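Local structure of cellulosomal scaffoldin adaptor protein B (Acetivibrio cellulolyticus, 4UYP) at residues D17-L20 with I21-Y24; G47-K50 with I51-V55. The protein is a cellulosomal adaptor scaffoldin whose C-terminal type I dockerin, the part described here, binds calcium and docks onto cohesins of the anchoring scaffoldin ScaC. The protein carries 2 engineered substitutions. All coordinates share one frame; numbering follows the deposited sequence.

The two contacts come one after the other along a single type I dockerin domain, with centres about 9 Å apart. Contact 1 lies wholly within helix 15-26; contact 2 covers the last part of the second calcium-binding loop and the first turn of helix 51-61. Each holds the aspartate that closes its calcium site, D17 or D53, in keeping with the duplicated EF-hand-like motif of dockerins. The two helices pack on each other where residues are small or aliphatic: A18 CB lies 3.3 Å from A54 O, and I21 CG2 meets A54 CB at 3.7 Å. Residues of both contacts also touch ScaC chains, R22 in contact 1 and S48, K50 and N52 among those of contact 2.

Contact 1. Residues D17-L20 with I21-Y24; sequences DAVL and IRDY. With CA (calcium ion), chain L.
V19 and R22, one helical turn apart, meet at a slant: V19 CG1 lies 3.9 Å from R22 NH2, a van der Waals contact. R22 leaves the backbone extended and then bends at chi3 (70°), which brings NH2 back beside the valine methyl, at an oblique angle. Its charge is paired beyond this helix, by a salt bridge from NH1 to E78 of a ScaC chain, a task for which a long arginine is well suited. One residue further on, L20 CD2 lies 3.9 Å from D23 OD2, a contact between a methyl group and a carboxylate oxygen. Backbone hydrogen bonds of the i to i+4 kind run through all of this, D23 N to V19 O at 2.8 Å and Y24 N to L20 O at 3.0 Å among them. The turns belong to the helix that leaves the first EF-hand-like calcium loop of the dockerin, and D17 is the last ligand of that loop. Its carboxylate grips calcium with both oxygens, OD1 at 2.6 Å and OD2 at 2.4 Å; D6, D8, N10, S12 and a water complete the shell. D17 OD2 also accepts a hydrogen bond from R14 N, and together with the two-oxygen grip on calcium this holds the carboxylate's rotation. Toward the rest of the domain, A18 is small enough to sit close to helix 51-61 and I21 packs on V57 and A54; the Y24 ring meets F32 with nearly parallel planes.

Contact 2. Residues G47-K50 with I51-V55; sequences GSIK and INDAV. With CA (calcium ion), chain K.
D53 reaches back from the first turn of helix 51-61 to the backbone of K50, the N-cap residue: D53 OD2 accepts from K50 N at 2.9 Å with its anti lone pair, the one away from OD1. The bond resembles one half of a capping box; the reciprocal side-chain bond is not made, the lysine amine going instead to salt bridges with E128 and D41, each on a different ScaC chain. D53 N bonds to K50 O at 3.0 Å, a bent link (132°) with the donor well above the carbonyl plane. With CG beside its own backbone N (chi1 -64°), D53 also turns both oxygens onto the calcium, OD1 at 2.6 Å and OD2 at 2.4 Å. S48 contributes its carbonyl O at 2.3 Å, while its OG bonds to Q43 of a ScaC chain. Water 2 is bound to the metal and donates to N52 OD1 at 2.7 Å; N52 ND2 is taken by D44 OD2 and by G125 O of a second ScaC chain, so the amide links metal shell to cohesin. Aliphatic I49 suits its place by packing on I21, Y24 and M38. With D42, D44 and N46 completing the site, one carboxylate both closes the calcium shell and ties the N-cap residue to the first turn, so ion binding is probably coupled to the ordering of the cohesin-facing helix start.

Contact 1. Residues D17-L20 with I21-Y24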
# COMPACT_ATOMS: atom_id res chain seq x y z
N ASP B 17 -20.78 -15.45 2.55
CA ASP B 17 -20.17 -14.93 1.33
C ASP B 17 -19.75 -13.47 1.50
O ASP B 17 -18.72 -13.10 0.99
CB ASP B 17 -21.16 -15.12 0.13
CG ASP B 17 -21.38 -16.60 -0.26
OD1 ASP B 17 -20.41 -17.34 -0.58
OD2 ASP B 17 -22.57 -17.04 -0.30
N ALA B 18 -20.57 -12.66 2.19
CA ALA B 18 -20.21 -11.25 2.31
C ALA B 18 -19.05 -11.14 3.29
O ALA B 18 -18.25 -10.21 3.15
CB ALA B 18 -21.45 -10.46 2.86
N VAL B 19 -18.99 -12.01 4.32
CA VAL B 19 -17.82 -12.02 5.21
C VAL B 19 -16.53 -12.32 4.45
O VAL B 19 -15.47 -11.67 4.66
CB VAL B 19 -18.03 -13.01 6.30
CG1 VAL B 19 -16.77 -13.05 7.21
CG2 VAL B 19 -19.22 -12.67 7.22
N LEU B 20 -16.57 -13.26 3.50
CA LEU B 20 -15.41 -13.58 2.71
C LEU B 20 -14.96 -12.45 1.86
O LEU B 20 -13.74 -12.17 1.72
CB LEU B 20 -15.63 -14.81 1.84
CG LEU B 20 -15.86 -16.06 2.68
CD1 LEU B 20 -16.30 -17.24 1.79
CD2 LEU B 20 -14.47 -16.49 3.23
N ILE B 21 -15.90 -11.67 1.24
CA ILE B 21 -15.49 -10.52 0.48
C ILE B 21 -14.83 -9.50 1.44
O ILE B 21 -13.79 -8.90 1.05
CB ILE B 21 -16.70 -9.86 -0.20
CG1 ILE B 21 -17.31 -10.85 -1.22
CG2 ILE B 21 -16.27 -8.63 -0.93
CD1 ILE B 21 -18.61 -10.33 -1.88
N ARG B 22 -15.42 -9.29 2.62
CA ARG B 22 -14.76 -8.40 3.59
C ARG B 22 -13.30 -8.91 3.96
O ARG B 22 -12.37 -8.07 4.05
CB ARG B 22 -15.68 -8.26 4.80
CG ARG B 22 -15.07 -7.30 5.86
CD ARG B 22 -16.08 -7.16 7.00
NE ARG B 22 -16.16 -8.41 7.77
CZ ARG B 22 -17.18 -8.70 8.56
NH1 ARG B 22 -18.28 -7.96 8.64
NH2 ARG B 22 -17.06 -9.79 9.30
N ASP B 23 -13.13 -10.21 4.07
CA ASP B 23 -11.76 -10.76 4.39
C ASP B 23 -10.87 -10.37 3.27
O ASP B 23 -9.65 -10.07 3.52
CB ASP B 23 -11.81 -12.29 4.49
CG ASP B 23 -12.37 -12.78 5.76
OD1 ASP B 23 -12.59 -12.03 6.71
OD2 ASP B 23 -12.61 -14.07 5.69
N TYR B 24 -11.29 -10.42 1.98
CA TYR B 24 -10.42 -10.00 0.90
C TYR B 24 -10.04 -8.51 0.93
O TYR B 24 -8.86 -8.11 0.76
CB TYR B 24 -11.13 -10.31 -0.46
CG TYR B 24 -10.29 -10.15 -1.67
CD1 TYR B 24 -10.16 -8.91 -2.32
CD2 TYR B 24 -9.57 -11.28 -2.17
CE1 TYR B 24 -9.32 -8.75 -3.43
CE2 TYR B 24 -8.83 -11.09 -3.33
CZ TYR B 24 -8.66 -9.84 -3.90
OH TYR B 24 -7.83 -9.75 -5.03
CA CA L . -22.07 -19.28 -0.93
O HOH W 1 -22.00 -19.66 1.45

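Contact 2. Residues G47-K50 with I51-V55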
# COMPACT_ATOMS: atom_id res chain seq x y z
N GLY B 47 -15.31 -4.39 -11.92
CA GLY B 47 -14.01 -4.92 -12.19
C GLY B 47 -13.03 -5.02 -11.05
O GLY B 47 -11.99 -5.67 -11.18
N SER B 48 -13.45 -4.50 -9.87
CA SER B 48 -12.63 -4.55 -8.66
C SER B 48 -13.47 -5.05 -7.53
O SER B 48 -14.71 -4.86 -7.51
CB SER B 48 -12.08 -3.21 -8.23
OG SER B 48 -11.11 -2.71 -9.17
N ILE B 49 -12.82 -5.76 -6.59
CA ILE B 49 -13.48 -6.15 -5.35
C ILE B 49 -13.25 -5.04 -4.31
O ILE B 49 -12.09 -4.69 -4.01
CB ILE B 49 -12.96 -7.49 -4.91
CG1 ILE B 49 -13.00 -8.50 -6.09
CG2 ILE B 49 -13.78 -8.07 -3.76
CD1 ILE B 49 -12.65 -9.92 -5.68
N LYS B 50 -14.32 -4.45 -3.81
CA LYS B 50 -14.26 -3.36 -2.85
C LYS B 50 -15.26 -3.57 -1.81
O LYS B 50 -16.10 -4.48 -1.83
CB LYS B 50 -14.48 -2.03 -3.52
CG LYS B 50 -13.51 -1.72 -4.70
CD LYS B 50 -13.83 -0.42 -5.38
CE LYS B 50 -13.51 0.75 -4.53
NZ LYS B 50 -13.73 2.05 -5.26
N ILE B 51 -15.20 -2.74 -0.72
CA ILE B 51 -16.10 -2.98 0.39
C ILE B 51 -17.59 -2.94 -0.01
O ILE B 51 -18.38 -3.60 0.68
CB ILE B 51 -15.76 -1.98 1.60
CG1 ILE B 51 -16.44 -2.41 2.95
CG2 ILE B 51 -16.12 -0.56 1.25
CD1 ILE B 51 -16.10 -3.82 3.37
N ASN B 52 -17.92 -2.11 -1.00
CA ASN B 52 -19.37 -2.10 -1.26
C ASN B 52 -19.83 -3.39 -1.90
O ASN B 52 -21.02 -3.71 -1.71
CB ASN B 52 -19.67 -0.94 -2.22
CG ASN B 52 -19.14 -1.18 -3.62
OD1 ASN B 52 -17.97 -1.53 -3.84
ND2 ASN B 52 -20.02 -0.98 -4.64
N ASP B 53 -18.97 -4.18 -2.53
CA ASP B 53 -19.40 -5.53 -3.00
C ASP B 53 -19.82 -6.34 -1.82
O ASP B 53 -20.79 -7.09 -1.87
CB ASP B 53 -18.30 -6.20 -3.77
CG ASP B 53 -17.92 -5.50 -5.04
OD1 ASP B 53 -18.76 -5.32 -5.98
OD2 ASP B 53 -16.71 -5.13 -5.26
N ALA B 54 -19.07 -6.23 -0.66
CA ALA B 54 -19.42 -7.06 0.47
C ALA B 54 -20.80 -6.61 1.04
O ALA B 54 -21.59 -7.49 1.38
CB ALA B 54 -18.28 -6.86 1.56
N VAL B 55 -21.03 -5.32 1.14
CA VAL B 55 -22.27 -4.88 1.72
C VAL B 55 -23.45 -5.16 0.77
O VAL B 55 -24.53 -5.48 1.28
CB VAL B 55 -22.20 -3.44 2.22
CG1 VAL B 55 -22.38 -2.38 1.11
CG2 VAL B 55 -23.06 -3.27 3.45
CA CA K . -16.94 -4.28 -7.46
O HOH W 2 -17.04 -2.15 -6.31